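Local structure of 3-oxoacyl-[acyl-carrier-protein] synthase 3 (Pseudomonas aeruginosa, 2X3E) at residues Leu51-Asp55 with Thr80-Asp84; Gly138-Phe142 with Thr281-Ser285. The protein probably catalyses the first condensation of fatty acid synthesis, joining an acetyl group from acetyl-CoA to two carbons of malonyl-ACP. The protein carries 1 engineered substitution. Residues are numbered along the deposited sequence.

Interaction 1. Residues Leu51-Asp55 with Thr80-Asp84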
loop_
_atom_site.group_PDB
_atom_site.type_symbol
_atom_site.label_atom_id
_atom_site.label_comp_id
_atom_site.label_asym_id
_atom_site.label_seq_id
_atom_site.Cartn_x
_atom_site.Cartn_y
_atom_site.Cartn_z
ATOM N N LEU A 51 19.313 -6.441 9.334
ATOM C CA LEU A 51 17.879 -6.728 9.380
ATOM C C LEU A 51 17.106 -5.756 8.494
ATOM O O LEU A 51 17.461 -4.581 8.399
ATOM C CB LEU A 51 17.354 -6.645 10.820
ATOM C CG LEU A 51 17.975 -7.620 11.825
ATOM C CD1 LEU A 51 17.299 -7.473 13.166
ATOM C CD2 LEU A 51 17.869 -9.060 11.349
ATOM N N GLY A 52 16.067 -6.259 7.835
ATOM C CA GLY A 52 15.174 -5.433 7.024
ATOM C C GLY A 52 13.877 -5.145 7.754
ATOM O O GLY A 52 13.657 -5.630 8.873
ATOM N N SER A 53 13.010 -4.359 7.123
ATOM C CA SER A 53 11.687 -4.079 7.678
ATOM C C SER A 53 10.901 -5.365 7.946
ATOM O O SER A 53 10.213 -5.472 8.963
ATOM C CB SER A 53 10.898 -3.153 6.746
ATOM O OG SER A 53 11.475 -1.850 6.742
ATOM N N GLY A 54 11.005 -6.336 7.043
ATOM C CA GLY A 54 10.309 -7.614 7.200
ATOM C C GLY A 54 10.685 -8.323 8.493
ATOM O O GLY A 54 9.817 -8.794 9.224
ATOM N N ASP A 55 11.986 -8.382 8.770
ATOM C CA ASP A 55 12.503 -8.984 9.998
ATOM C C ASP A 55 11.939 -8.299 11.251
ATOM O O ASP A 55 11.527 -8.971 12.194
ATOM C CB ASP A 55 14.033 -8.914 10.039
ATOM C CG ASP A 55 14.705 -9.708 8.923
ATOM O OD1 ASP A 55 14.341 -10.887 8.702
ATOM O OD2 ASP A 55 15.624 -9.153 8.282
ATOM N N THR A 80 4.593 0.803 5.423
ATOM C CA THR A 80 6.045 0.988 5.268
ATOM C C THR A 80 6.407 1.743 3.990
ATOM O O THR A 80 5.678 1.686 2.996
ATOM C CB THR A 80 6.816 -0.372 5.272
ATOM O OG1 THR A 80 8.225 -0.136 5.377
ATOM C CG2 THR A 80 6.548 -1.197 4.008
ATOM N N SER A 81 7.531 2.454 4.043
ATOM C CA SER A 81 8.161 3.065 2.867
ATOM C C SER A 81 9.534 2.430 2.589
ATOM O O SER A 81 10.290 2.914 1.747
ATOM C CB SER A 81 8.343 4.567 3.087
ATOM O OG SER A 81 7.124 5.177 3.468
ATOM N N THR A 82 9.852 1.358 3.312
ATOM C CA THR A 82 11.167 0.730 3.241
ATOM C C THR A 82 10.986 -0.778 3.216
ATOM O O THR A 82 11.533 -1.509 4.054
ATOM C CB THR A 82 12.041 1.160 4.434
ATOM O OG1 THR A 82 11.311 0.968 5.651
ATOM C CG2 THR A 82 12.432 2.623 4.309
ATOM N N GLY A 83 10.188 -1.238 2.254
ATOM C CA GLY A 83 9.948 -2.665 2.067
ATOM C C GLY A 83 11.231 -3.385 1.695
ATOM O O GLY A 83 12.173 -2.765 1.208
ATOM N N ASP A 84 11.260 -4.695 1.933
ATOM C CA ASP A 84 12.431 -5.514 1.644
ATOM C C ASP A 84 12.745 -5.553 0.147
ATOM O O ASP A 84 13.911 -5.670 -0.232
ATOM C CB ASP A 84 12.242 -6.956 2.138
ATOM C CG ASP A 84 12.108 -7.064 3.657
ATOM O OD1 ASP A 84 12.366 -6.083 4.387
ATOM O OD2 ASP A 84 11.730 -8.164 4.119
HETATM O O HOH W 1 13.526 -3.504 4.463
HETATM O O HOH W 2 13.454 -8.266 6.342
#
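The first turn of helix 53-68, with Gly-52 at its N-cap, meets an irregular loop that follows strand 75-79. Their backbones come no closer than 6.0 Å between CA atoms, at Gly-52 with Asp-84 and Ser-53 with Gly-83, so side chains and water bridge the gap. The start of a helix offers backbone NH groups with no carbonyl a turn earlier to receive them, and Asp-84 supplies the acceptors: its OD1 takes a hydrogen bond from Gly-54 N at 3.0 Å and 167°. Glycine suits the N-cap and the second helical position, since an ideal CB on Gly-52 or Gly-54 would clash with this carboxylate. Ser-53 N lies 3.3 Å from Asp-84 OD1 at a poor angle and is served by water 1, which accepts from that nitrogen and donates to Thr-82 O and Asp-84 OD1, all at 2.8 Å. Water 2 likewise accepts from Asp-55 N and donates to Asp-84 OD2, both at 2.8 Å. The small Ser-53 side chain points at the loop and donates from OG to Thr-82 O at 2.7 Å. Thr-80 shapes that loop with an ST turn, Thr-82 N donating to Thr-80 OG1 at 3.0 Å, while Thr-80 OG1 also bonds to Val-139 O and Thr-82 OG1 to Asp-140 OD1 in the neighbouring strand; Ser-81 packs on Cys-87 of the second subunit. A carboxylate facing the positive end of a helix dipole is electrostatically favourable, and here Asp-84, distant in sequence, takes one NH directly and reaches its two neighbours, Ser-53 N and Asp-55 N, through waters.

Interaction 2. Residues Gly138-Phe142 with Thr281-Ser285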
loop_
_atom_site.group_PDB
_atom_site.type_symbol
_atom_site.label_atom_id
_atom_site.label_comp_id
_atom_site.label_asym_id
_atom_site.label_seq_id
_atom_site.Cartn_x
_atom_site.Cartn_y
_atom_site.Cartn_z
ATOM N N GLY A 138 3.190 -1.079 11.655
ATOM C CA GLY A 138 3.935 0.106 11.244
ATOM C C GLY A 138 5.412 -0.201 11.385
ATOM O O GLY A 138 5.879 -0.468 12.483
ATOM N N VAL A 139 6.138 -0.201 10.270
ATOM C CA VAL A 139 7.556 -0.550 10.271
ATOM C C VAL A 139 8.315 0.282 9.252
ATOM O O VAL A 139 7.859 0.461 8.125
ATOM C CB VAL A 139 7.778 -2.056 9.963
ATOM C CG1 VAL A 139 7.099 -2.474 8.637
ATOM C CG2 VAL A 139 9.269 -2.395 9.948
ATOM N N ASP A 140 9.475 0.782 9.653
ATOM C CA ASP A 140 10.371 1.450 8.730
ATOM C C ASP A 140 11.821 1.296 9.183
ATOM O O ASP A 140 12.111 1.263 10.386
ATOM C CB ASP A 140 9.987 2.931 8.574
ATOM C CG ASP A 140 9.046 3.181 7.394
ATOM O OD1 ASP A 140 9.353 2.725 6.278
ATOM O OD2 ASP A 140 8.004 3.854 7.573
ATOM N N THR A 141 12.710 1.175 8.204
ATOM C CA THR A 141 14.147 1.092 8.429
ATOM C C THR A 141 14.838 2.218 7.651
ATOM O O THR A 141 15.706 1.982 6.792
ATOM C CB THR A 141 14.709 -0.274 8.003
ATOM O OG1 THR A 141 14.238 -0.595 6.688
ATOM C CG2 THR A 141 14.276 -1.365 8.985
ATOM N N PHE A 142 14.447 3.447 7.971
ATOM C CA PHE A 142 14.979 4.633 7.300
ATOM C C PHE A 142 16.494 4.767 7.356
ATOM O O PHE A 142 17.074 5.373 6.460
ATOM C CB PHE A 142 14.332 5.916 7.845
ATOM C CG PHE A 142 13.212 6.438 6.994
ATOM C CD1 PHE A 142 12.194 5.597 6.574
ATOM C CD2 PHE A 142 13.172 7.775 6.611
ATOM C CE1 PHE A 142 11.156 6.076 5.791
ATOM C CE2 PHE A 142 12.138 8.257 5.827
ATOM C CZ PHE A 142 11.125 7.402 5.417
ATOM N N THR A 281 10.974 7.010 13.905
ATOM C CA THR A 281 10.910 5.715 13.225
ATOM C C THR A 281 9.801 5.656 12.161
ATOM O O THR A 281 9.408 4.566 11.726
ATOM C CB THR A 281 10.719 4.577 14.246
ATOM O OG1 THR A 281 9.507 4.783 14.981
ATOM C CG2 THR A 281 11.893 4.517 15.221
ATOM N N VAL A 282 9.315 6.825 11.732
ATOM C CA VAL A 282 8.361 6.932 10.609
ATOM C C VAL A 282 7.092 6.105 10.878
ATOM O O VAL A 282 6.433 6.349 11.886
ATOM C CB VAL A 282 9.047 6.618 9.246
ATOM C CG1 VAL A 282 8.154 7.019 8.076
ATOM C CG2 VAL A 282 10.366 7.354 9.139
ATOM N N ALA A 283 6.745 5.122 10.047
ATOM C CA ALA A 283 5.469 4.411 10.232
ATOM C C ALA A 283 5.377 3.681 11.586
ATOM O O ALA A 283 4.283 3.486 12.111
ATOM C CB ALA A 283 5.191 3.442 9.051
ATOM N N ALA A 284 6.523 3.312 12.157
ATOM C CA ALA A 284 6.570 2.643 13.466
ATOM C C ALA A 284 6.359 3.570 14.675
ATOM O O ALA A 284 6.172 3.085 15.798
ATOM C CB ALA A 284 7.897 1.902 13.623
ATOM N N SER A 285 6.382 4.888 14.465
ATOM C CA SER A 285 6.522 5.829 15.587
ATOM C C SER A 285 5.355 5.785 16.571
ATOM O O SER A 285 5.566 5.756 17.790
ATOM C CB SER A 285 6.741 7.258 15.077
ATOM O OG SER A 285 5.583 7.784 14.451
#
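This is a buried, close-packed contact near the middle of the chain, where the end of strand 133-140 in the five-stranded sheet meets the turn that leads into helix 285-295. The backbones are in direct contact: Gly-138 CA is 4.3 Å from Ala-284 CA, and CA-H...O contacts join Gly-138 CA to Ala-283 O at 3.5 Å and Ala-284 CA to Gly-138 O at 3.3 Å. A CB on Gly-138 would sit 2.3 Å from Ala-283 O, so glycine suits this place; the small Ala-283 CB lies 3.2 Å from Asp-140 OD2, and Ala-284 CB 3.3 Å from Gly-138 O. The turn holds itself together through Ala-284 N to Thr-281 O (3.2 Å) and Ser-285 N to Val-282 O (3.0 Å). Across the gap, Ala-283 N donates to Asp-140 OD2 at 3.1 Å and 158°, giving this buried carboxylate a backbone partner, while Asp-140 OD1 bonds to Thr-82. Val-282 sets its CG2 3.5 Å from the Phe-142 ring centroid and 6° off the normal, a CH-pi contact over the ring face. The Phe-142 ring also meets Phe-211 edge-to-face and packs against Cys-87 of the second subunit. Val-282 N bonds to Asn-280 OD1 and Ser-285 OG to His-250 ND1, tying the turn to two predicted catalytic residues; the third, a cysteine, is replaced here by the engineered Ala-112, whose side chain is about 4 Å from that of Val-282. The Cys-His-Asn triad is that of FabH enzymes, and the contact joins the N- and C-terminal halves of the thiolase fold beside it.

The two contacts, centred about 9 Å apart, meet at Asp-140: its OD1 lies 2.7 Å from Thr-82 OG1 and 2.9 Å from Ser-81 N, probable hydrogen bonds, while its OD2 serves interaction 2. The strand end belongs to interaction 2 and also borders interaction 1, with Val-139 on the side of helix 53-68, where its CG2 is 3.4 Å from Ser-53 O. Interaction 1 is partly buried, polar and water-mediated, joining a helix start to a loop beside the first half's sheet. Interaction 2 is wholly buried; its packing is direct, mostly small and apolar, and crosses between halves close to the predicted catalytic residues, whereas the Thr-82 side chain is about 11 Å from those of Asn-280 and the engineered Ala-112.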